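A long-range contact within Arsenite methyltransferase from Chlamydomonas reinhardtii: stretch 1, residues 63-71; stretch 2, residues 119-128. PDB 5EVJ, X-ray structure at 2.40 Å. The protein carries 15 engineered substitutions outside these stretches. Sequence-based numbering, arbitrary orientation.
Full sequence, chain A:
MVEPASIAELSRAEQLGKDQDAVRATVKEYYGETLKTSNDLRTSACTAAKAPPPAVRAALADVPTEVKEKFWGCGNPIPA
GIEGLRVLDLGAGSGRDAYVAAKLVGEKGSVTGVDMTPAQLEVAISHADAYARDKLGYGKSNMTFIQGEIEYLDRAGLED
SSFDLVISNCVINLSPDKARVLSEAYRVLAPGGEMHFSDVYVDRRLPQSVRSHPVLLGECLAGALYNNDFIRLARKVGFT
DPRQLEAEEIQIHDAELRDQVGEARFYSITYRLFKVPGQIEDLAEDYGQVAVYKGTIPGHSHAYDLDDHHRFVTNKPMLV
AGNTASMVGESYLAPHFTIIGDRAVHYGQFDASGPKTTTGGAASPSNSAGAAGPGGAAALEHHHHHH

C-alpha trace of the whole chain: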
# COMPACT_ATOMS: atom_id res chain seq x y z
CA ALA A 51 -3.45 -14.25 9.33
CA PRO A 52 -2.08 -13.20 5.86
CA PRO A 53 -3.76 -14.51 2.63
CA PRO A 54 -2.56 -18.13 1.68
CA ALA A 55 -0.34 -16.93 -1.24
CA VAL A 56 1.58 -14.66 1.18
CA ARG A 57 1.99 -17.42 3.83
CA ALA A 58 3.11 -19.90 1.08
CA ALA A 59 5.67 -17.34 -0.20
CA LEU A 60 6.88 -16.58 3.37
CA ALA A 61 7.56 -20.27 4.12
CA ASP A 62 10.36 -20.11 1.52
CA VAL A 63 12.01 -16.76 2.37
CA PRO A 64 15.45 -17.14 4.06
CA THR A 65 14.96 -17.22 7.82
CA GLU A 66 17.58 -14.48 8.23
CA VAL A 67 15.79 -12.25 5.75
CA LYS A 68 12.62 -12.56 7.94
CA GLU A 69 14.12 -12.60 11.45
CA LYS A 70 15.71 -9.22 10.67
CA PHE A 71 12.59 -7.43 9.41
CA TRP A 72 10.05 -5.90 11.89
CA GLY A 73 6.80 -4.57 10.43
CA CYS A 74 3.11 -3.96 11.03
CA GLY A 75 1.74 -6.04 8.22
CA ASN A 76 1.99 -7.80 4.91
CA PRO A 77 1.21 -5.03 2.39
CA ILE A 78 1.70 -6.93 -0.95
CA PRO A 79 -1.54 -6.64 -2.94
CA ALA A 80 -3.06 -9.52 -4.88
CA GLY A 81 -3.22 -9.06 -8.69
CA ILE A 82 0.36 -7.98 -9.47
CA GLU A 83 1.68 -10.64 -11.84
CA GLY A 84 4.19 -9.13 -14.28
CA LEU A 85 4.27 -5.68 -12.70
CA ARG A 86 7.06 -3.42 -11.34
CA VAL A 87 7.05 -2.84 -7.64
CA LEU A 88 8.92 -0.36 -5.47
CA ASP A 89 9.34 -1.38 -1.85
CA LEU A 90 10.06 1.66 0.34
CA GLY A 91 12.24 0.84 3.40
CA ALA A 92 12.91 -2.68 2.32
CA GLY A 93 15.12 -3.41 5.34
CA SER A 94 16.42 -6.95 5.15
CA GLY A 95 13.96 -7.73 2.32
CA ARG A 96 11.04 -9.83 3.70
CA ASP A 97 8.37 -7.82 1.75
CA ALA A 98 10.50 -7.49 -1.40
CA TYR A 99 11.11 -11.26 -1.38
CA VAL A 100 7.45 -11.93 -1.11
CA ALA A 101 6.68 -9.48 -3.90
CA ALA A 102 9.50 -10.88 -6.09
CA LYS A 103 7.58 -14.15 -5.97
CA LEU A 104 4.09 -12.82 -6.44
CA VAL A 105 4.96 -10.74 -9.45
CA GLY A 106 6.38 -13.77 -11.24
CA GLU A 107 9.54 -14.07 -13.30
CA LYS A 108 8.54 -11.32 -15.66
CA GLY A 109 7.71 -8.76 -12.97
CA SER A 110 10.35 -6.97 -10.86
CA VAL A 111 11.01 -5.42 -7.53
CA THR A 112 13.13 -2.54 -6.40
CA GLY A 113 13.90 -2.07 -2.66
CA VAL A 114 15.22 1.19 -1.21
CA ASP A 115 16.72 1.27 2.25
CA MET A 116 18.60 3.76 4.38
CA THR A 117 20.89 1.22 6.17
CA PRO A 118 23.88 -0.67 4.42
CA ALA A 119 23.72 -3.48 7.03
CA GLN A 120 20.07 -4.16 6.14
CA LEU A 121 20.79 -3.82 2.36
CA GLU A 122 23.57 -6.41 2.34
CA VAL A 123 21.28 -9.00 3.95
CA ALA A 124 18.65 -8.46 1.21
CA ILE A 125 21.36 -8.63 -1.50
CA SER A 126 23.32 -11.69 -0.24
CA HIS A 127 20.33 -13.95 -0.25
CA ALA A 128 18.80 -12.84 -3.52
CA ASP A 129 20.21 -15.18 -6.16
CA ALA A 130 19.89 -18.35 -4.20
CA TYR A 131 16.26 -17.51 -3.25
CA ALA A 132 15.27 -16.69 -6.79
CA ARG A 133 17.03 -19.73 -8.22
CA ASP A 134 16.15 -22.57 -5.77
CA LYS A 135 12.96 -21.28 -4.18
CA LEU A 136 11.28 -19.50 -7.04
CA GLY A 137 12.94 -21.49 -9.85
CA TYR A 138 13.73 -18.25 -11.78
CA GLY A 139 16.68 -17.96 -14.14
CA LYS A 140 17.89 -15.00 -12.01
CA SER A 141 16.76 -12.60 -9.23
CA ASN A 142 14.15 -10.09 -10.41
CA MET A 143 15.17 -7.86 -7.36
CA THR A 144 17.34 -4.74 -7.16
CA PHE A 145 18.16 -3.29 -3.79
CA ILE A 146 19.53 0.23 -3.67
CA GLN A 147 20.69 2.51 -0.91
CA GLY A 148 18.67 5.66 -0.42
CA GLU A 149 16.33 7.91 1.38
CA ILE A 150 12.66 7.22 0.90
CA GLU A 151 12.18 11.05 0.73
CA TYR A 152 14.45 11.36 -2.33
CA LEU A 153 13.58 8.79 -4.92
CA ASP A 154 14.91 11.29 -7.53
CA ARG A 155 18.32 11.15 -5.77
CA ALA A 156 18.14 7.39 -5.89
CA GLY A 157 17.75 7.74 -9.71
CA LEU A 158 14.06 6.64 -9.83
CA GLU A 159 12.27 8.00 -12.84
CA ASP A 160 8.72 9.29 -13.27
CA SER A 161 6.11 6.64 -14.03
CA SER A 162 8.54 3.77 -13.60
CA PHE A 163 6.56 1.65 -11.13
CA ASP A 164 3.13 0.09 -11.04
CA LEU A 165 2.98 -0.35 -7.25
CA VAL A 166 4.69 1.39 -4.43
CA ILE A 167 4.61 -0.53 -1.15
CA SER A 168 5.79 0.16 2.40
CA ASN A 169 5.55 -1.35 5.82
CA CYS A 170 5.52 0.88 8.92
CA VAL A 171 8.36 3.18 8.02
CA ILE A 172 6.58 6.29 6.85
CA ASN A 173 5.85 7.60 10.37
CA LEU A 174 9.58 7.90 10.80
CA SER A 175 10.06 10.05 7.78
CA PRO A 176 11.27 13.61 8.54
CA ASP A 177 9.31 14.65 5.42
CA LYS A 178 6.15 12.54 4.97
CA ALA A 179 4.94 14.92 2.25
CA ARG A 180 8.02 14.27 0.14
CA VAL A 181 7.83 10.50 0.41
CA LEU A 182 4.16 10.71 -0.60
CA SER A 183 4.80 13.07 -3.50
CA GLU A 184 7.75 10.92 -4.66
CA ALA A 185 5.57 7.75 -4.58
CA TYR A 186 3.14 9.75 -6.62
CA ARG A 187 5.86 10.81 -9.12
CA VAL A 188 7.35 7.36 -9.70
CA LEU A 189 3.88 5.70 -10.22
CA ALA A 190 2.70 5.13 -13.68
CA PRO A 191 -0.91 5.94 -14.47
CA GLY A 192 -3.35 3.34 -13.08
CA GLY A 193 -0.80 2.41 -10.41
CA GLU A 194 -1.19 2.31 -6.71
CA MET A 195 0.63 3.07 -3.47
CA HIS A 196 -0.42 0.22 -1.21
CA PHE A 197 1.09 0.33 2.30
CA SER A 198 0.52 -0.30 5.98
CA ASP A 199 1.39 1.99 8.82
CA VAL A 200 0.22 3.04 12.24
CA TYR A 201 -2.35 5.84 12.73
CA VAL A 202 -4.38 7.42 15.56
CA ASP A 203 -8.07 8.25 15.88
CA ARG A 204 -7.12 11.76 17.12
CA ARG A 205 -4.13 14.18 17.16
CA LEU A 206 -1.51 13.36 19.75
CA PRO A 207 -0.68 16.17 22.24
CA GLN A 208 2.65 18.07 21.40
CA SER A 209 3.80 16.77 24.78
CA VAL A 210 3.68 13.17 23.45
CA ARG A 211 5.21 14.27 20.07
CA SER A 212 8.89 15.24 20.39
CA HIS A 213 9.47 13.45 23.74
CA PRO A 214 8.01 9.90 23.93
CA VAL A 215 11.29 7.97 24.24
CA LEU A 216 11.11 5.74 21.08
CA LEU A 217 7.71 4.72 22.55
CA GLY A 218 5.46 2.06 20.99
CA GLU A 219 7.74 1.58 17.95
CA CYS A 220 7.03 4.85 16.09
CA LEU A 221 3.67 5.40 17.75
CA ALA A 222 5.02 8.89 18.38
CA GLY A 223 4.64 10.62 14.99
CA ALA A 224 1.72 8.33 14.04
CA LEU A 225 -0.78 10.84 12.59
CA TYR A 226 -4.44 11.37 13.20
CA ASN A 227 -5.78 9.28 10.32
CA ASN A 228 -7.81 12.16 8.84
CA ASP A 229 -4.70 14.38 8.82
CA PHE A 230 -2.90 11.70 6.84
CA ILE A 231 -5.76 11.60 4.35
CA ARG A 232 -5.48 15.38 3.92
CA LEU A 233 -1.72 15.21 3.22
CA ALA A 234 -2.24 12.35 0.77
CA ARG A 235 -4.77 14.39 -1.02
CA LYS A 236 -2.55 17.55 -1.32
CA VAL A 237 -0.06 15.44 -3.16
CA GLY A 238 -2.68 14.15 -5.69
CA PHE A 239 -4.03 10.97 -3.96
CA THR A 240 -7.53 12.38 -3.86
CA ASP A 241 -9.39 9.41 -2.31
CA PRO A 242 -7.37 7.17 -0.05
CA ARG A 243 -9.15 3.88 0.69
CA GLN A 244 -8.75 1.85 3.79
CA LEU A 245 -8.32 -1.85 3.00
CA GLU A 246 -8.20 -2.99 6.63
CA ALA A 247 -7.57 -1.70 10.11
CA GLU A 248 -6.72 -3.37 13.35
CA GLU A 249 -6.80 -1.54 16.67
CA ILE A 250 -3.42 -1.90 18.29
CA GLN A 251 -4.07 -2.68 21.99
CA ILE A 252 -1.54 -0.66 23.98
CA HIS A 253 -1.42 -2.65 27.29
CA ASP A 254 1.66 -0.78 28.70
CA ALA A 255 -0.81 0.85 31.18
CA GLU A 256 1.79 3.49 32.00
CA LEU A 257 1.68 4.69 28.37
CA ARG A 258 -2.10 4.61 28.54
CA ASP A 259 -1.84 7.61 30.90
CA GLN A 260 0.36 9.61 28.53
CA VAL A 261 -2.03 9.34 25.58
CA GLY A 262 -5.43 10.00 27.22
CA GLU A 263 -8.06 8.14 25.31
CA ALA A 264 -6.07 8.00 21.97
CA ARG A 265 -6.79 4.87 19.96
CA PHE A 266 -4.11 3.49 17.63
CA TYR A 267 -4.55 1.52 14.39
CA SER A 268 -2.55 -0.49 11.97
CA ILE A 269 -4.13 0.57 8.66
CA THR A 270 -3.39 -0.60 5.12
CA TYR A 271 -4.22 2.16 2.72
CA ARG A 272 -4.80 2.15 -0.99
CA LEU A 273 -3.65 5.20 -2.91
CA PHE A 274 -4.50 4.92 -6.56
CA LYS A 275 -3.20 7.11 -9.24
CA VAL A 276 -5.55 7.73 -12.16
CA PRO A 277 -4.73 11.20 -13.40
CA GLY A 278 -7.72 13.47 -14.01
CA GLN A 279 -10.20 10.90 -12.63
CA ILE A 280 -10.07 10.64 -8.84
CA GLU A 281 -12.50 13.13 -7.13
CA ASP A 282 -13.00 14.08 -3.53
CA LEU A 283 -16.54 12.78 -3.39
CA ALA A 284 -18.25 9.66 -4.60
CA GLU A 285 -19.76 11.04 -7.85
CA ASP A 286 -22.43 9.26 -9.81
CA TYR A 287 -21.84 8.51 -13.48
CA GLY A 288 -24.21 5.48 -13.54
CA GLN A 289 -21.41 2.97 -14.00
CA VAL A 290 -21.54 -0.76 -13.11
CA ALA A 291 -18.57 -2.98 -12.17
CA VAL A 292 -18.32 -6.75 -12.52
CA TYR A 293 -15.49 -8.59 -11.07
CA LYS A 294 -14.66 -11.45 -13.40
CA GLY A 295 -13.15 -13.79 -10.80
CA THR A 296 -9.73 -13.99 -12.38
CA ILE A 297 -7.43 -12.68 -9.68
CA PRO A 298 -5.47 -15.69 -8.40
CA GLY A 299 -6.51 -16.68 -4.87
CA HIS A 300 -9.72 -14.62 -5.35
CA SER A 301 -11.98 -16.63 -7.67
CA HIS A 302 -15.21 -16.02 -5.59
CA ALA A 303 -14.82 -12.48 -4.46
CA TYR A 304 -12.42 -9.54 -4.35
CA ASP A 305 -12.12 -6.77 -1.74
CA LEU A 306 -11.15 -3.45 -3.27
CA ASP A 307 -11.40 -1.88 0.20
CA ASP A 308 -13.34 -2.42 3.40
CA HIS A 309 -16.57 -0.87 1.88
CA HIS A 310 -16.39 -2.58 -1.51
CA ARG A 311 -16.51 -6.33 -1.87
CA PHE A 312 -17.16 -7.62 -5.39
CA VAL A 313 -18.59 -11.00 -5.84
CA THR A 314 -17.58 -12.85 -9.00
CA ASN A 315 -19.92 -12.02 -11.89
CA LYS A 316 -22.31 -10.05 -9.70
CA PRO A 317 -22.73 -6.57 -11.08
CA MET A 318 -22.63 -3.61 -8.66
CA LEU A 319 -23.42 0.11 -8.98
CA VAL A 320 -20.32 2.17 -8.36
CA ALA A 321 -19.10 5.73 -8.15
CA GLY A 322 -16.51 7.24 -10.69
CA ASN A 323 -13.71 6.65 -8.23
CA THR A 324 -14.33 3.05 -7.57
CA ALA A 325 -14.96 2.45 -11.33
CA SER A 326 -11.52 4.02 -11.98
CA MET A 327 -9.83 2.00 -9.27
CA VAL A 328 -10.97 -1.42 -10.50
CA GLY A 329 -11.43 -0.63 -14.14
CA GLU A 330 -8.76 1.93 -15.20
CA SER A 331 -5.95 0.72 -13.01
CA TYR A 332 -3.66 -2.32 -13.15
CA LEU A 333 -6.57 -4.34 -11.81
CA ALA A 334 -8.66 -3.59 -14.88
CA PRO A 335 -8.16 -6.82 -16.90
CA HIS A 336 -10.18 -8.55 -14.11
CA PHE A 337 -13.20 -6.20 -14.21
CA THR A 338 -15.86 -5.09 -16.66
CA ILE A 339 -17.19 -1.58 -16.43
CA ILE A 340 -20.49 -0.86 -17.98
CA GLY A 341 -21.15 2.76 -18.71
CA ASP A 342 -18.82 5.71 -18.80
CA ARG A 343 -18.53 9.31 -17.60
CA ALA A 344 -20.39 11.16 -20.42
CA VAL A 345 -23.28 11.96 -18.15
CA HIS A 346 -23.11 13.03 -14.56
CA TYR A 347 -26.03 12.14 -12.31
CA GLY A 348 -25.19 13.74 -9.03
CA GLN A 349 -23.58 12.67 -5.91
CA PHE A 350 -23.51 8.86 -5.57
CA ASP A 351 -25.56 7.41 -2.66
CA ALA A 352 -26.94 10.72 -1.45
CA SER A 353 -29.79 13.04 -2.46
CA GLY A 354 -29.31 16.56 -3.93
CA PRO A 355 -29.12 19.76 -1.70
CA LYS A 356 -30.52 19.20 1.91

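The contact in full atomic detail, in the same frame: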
# COMPACT_ATOMS: atom_id res chain seq x y z
N VAL A 63 11.15 -17.92 2.29
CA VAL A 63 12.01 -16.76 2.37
C VAL A 63 13.09 -17.10 3.42
O VAL A 63 12.76 -17.61 4.48
CB VAL A 63 11.19 -15.51 2.86
CG1 VAL A 63 12.07 -14.34 3.27
CG2 VAL A 63 10.17 -15.05 1.80
N PRO A 64 14.36 -16.79 3.14
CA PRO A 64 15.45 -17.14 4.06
C PRO A 64 15.16 -16.62 5.45
O PRO A 64 14.99 -15.41 5.64
CB PRO A 64 16.66 -16.36 3.51
CG PRO A 64 16.33 -16.07 2.09
CD PRO A 64 14.84 -16.01 1.98
N THR A 65 15.12 -17.53 6.41
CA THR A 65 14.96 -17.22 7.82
C THR A 65 15.60 -15.87 8.24
O THR A 65 14.99 -15.06 8.96
CB THR A 65 15.57 -18.36 8.68
OG1 THR A 65 14.80 -19.56 8.46
CG2 THR A 65 15.48 -18.01 10.14
N GLU A 66 16.83 -15.65 7.80
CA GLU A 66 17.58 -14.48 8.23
C GLU A 66 16.95 -13.23 7.62
O GLU A 66 17.01 -12.14 8.19
CB GLU A 66 19.04 -14.58 7.79
CG GLU A 66 19.90 -13.52 8.47
CD GLU A 66 21.14 -13.12 7.68
OE1 GLU A 66 21.19 -13.35 6.45
OE2 GLU A 66 22.07 -12.56 8.31
N VAL A 67 16.42 -13.37 6.41
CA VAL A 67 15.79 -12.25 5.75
C VAL A 67 14.54 -11.78 6.53
O VAL A 67 14.32 -10.55 6.69
CB VAL A 67 15.50 -12.55 4.27
CG1 VAL A 67 14.52 -11.54 3.73
CG2 VAL A 67 16.80 -12.48 3.46
N LYS A 68 13.78 -12.77 7.03
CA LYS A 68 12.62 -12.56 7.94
C LYS A 68 12.98 -12.13 9.37
O LYS A 68 12.52 -11.09 9.86
CB LYS A 68 11.79 -13.83 8.10
CG LYS A 68 10.88 -14.18 6.94
CD LYS A 68 10.10 -15.48 7.21
CE LYS A 68 10.96 -16.74 7.05
NZ LYS A 68 10.09 -17.92 7.23
N GLU A 69 13.77 -12.95 10.07
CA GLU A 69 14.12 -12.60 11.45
C GLU A 69 14.58 -11.15 11.63
O GLU A 69 14.39 -10.56 12.69
CB GLU A 69 15.19 -13.52 11.99
CG GLU A 69 14.64 -14.80 12.59
CD GLU A 69 15.76 -15.75 12.98
OE1 GLU A 69 16.88 -15.65 12.41
OE2 GLU A 69 15.52 -16.60 13.86
N LYS A 70 15.17 -10.58 10.58
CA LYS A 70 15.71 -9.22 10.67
C LYS A 70 14.76 -8.12 10.14
O LYS A 70 15.20 -7.06 9.75
CB LYS A 70 17.10 -9.13 9.98
CG LYS A 70 18.16 -10.04 10.60
CD LYS A 70 19.58 -9.65 10.25
CE LYS A 70 20.58 -10.62 10.88
NZ LYS A 70 21.96 -10.44 10.33
N PHE A 71 13.45 -8.36 10.14
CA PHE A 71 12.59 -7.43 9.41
C PHE A 71 11.83 -6.37 10.22
O PHE A 71 12.03 -5.17 10.00
CB PHE A 71 11.71 -8.14 8.40
CG PHE A 71 11.00 -7.20 7.48
CD1 PHE A 71 11.71 -6.41 6.59
CD2 PHE A 71 9.59 -7.09 7.52
CE1 PHE A 71 11.05 -5.51 5.75
CE2 PHE A 71 8.94 -6.21 6.68
CZ PHE A 71 9.67 -5.43 5.78
N ALA A 119 23.87 -2.22 6.34
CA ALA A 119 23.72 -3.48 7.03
C ALA A 119 22.47 -4.25 6.59
O ALA A 119 22.55 -5.45 6.27
CB ALA A 119 23.71 -3.26 8.54
N GLN A 120 21.32 -3.57 6.59
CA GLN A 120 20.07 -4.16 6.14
C GLN A 120 20.09 -4.50 4.62
O GLN A 120 19.71 -5.62 4.22
CB GLN A 120 18.88 -3.26 6.55
CG GLN A 120 18.56 -3.23 8.05
CD GLN A 120 17.99 -4.57 8.51
OE1 GLN A 120 18.74 -5.50 8.84
NE2 GLN A 120 16.65 -4.68 8.50
N LEU A 121 20.58 -3.57 3.79
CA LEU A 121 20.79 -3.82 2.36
C LEU A 121 21.47 -5.17 2.06
O LEU A 121 20.93 -6.05 1.35
CB LEU A 121 21.66 -2.73 1.79
CG LEU A 121 21.48 -2.25 0.36
CD1 LEU A 121 20.33 -1.23 0.35
CD2 LEU A 121 22.82 -1.68 -0.15
N GLU A 122 22.66 -5.31 2.63
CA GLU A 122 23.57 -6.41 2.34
C GLU A 122 22.94 -7.75 2.69
O GLU A 122 23.21 -8.75 2.00
CB GLU A 122 24.94 -6.18 3.04
CG GLU A 122 26.09 -7.05 2.50
CD GLU A 122 26.25 -6.97 0.98
OE1 GLU A 122 26.24 -5.84 0.40
OE2 GLU A 122 26.38 -8.04 0.35
N VAL A 123 22.08 -7.78 3.72
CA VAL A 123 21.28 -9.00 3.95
C VAL A 123 20.30 -9.30 2.77
O VAL A 123 20.19 -10.44 2.31
CB VAL A 123 20.51 -9.01 5.29
CG1 VAL A 123 19.64 -10.28 5.39
CG2 VAL A 123 21.49 -8.90 6.48
N ALA A 124 19.60 -8.27 2.30
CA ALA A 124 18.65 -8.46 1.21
C ALA A 124 19.38 -8.93 -0.04
O ALA A 124 18.91 -9.86 -0.69
CB ALA A 124 17.87 -7.18 0.92
N ILE A 125 20.53 -8.29 -0.34
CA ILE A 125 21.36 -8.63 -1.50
C ILE A 125 22.02 -10.01 -1.46
O ILE A 125 22.07 -10.68 -2.49
CB ILE A 125 22.44 -7.58 -1.76
CG1 ILE A 125 21.80 -6.22 -2.12
CG2 ILE A 125 23.38 -8.04 -2.90
CD1 ILE A 125 22.67 -5.02 -1.79
N SER A 126 22.54 -10.44 -0.30
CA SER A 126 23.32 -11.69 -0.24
C SER A 126 22.44 -12.90 -0.42
O SER A 126 22.90 -13.94 -0.88
CB SER A 126 24.15 -11.85 1.04
OG SER A 126 23.32 -11.92 2.17
N HIS A 127 21.17 -12.78 -0.10
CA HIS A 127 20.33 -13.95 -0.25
C HIS A 127 19.57 -14.00 -1.54
O HIS A 127 18.93 -15.00 -1.85
CB HIS A 127 19.40 -14.11 0.96
CG HIS A 127 20.14 -14.45 2.21
ND1 HIS A 127 20.83 -13.51 2.94
CD2 HIS A 127 20.33 -15.64 2.84
CE1 HIS A 127 21.38 -14.09 3.99
NE2 HIS A 127 21.08 -15.38 3.96
N ALA A 128 19.69 -12.95 -2.34
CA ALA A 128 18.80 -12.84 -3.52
C ALA A 128 18.88 -14.01 -4.49
O ALA A 128 17.84 -14.64 -4.80
CB ALA A 128 18.99 -11.52 -4.25

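A short helix in the first stretch, spanning residues up to Glu69, packs against the helix of residues 119-126, which begins earlier in the chain. The CA atoms pair in opposite order along the sequence: Pro64 CA lies 7.3 Å from His127 CA, Val67 CA 6.6 Å from Ala124 CA, and Lys70 CA 8.1 Å from Gln120 CA, so the two segments run roughly antiparallel. The approach is tightest at the middle pair, where Ala124 turns its CB away and Val123 supplies the side chain instead. Together the stretches bury 365 Å².

The one hydrogen bond across the contact forms where the first helix gives out. Lys70 is the first residue to leave helical phi/psi, and its carbonyl accepts a nearly straight bond from the Gln120 amide (NE2 to Lys70 O, 3.1 Å, 166°). The CA-to-CB bond of Gln120 points sideways; chi1 and chi2, both m, bring the amide nearer.

Val123, pointing toward the first stretch, meets Val67 in an apolar contact (Val123 CG1 to Val67 CG2, 4.1 Å). Val67 CG2 also reaches His127 CB at 4.0 Å, and Pro64 CB lies 3.8 Å from His127 CD2; both approach the imidazole obliquely. Inside its own stretch, His127 ND1 donates to Val123 O (3.2 Å, 157°), which ties the ring back to the preceding turn.

Glu66 and Lys70, one helical turn apart, form a salt bridge between Glu66 OE2 and Lys70 NZ (2.9 Å) beside Val123. The flanking contacts are Glu66 OE1 to Val123 CG1, 3.6 Å, and Lys70 NZ to Val123 CG2, 4.2 Å. Although Glu66 OE1 lies 3.2 Å from His127 NE2, the angle is too poor for a hydrogen bond.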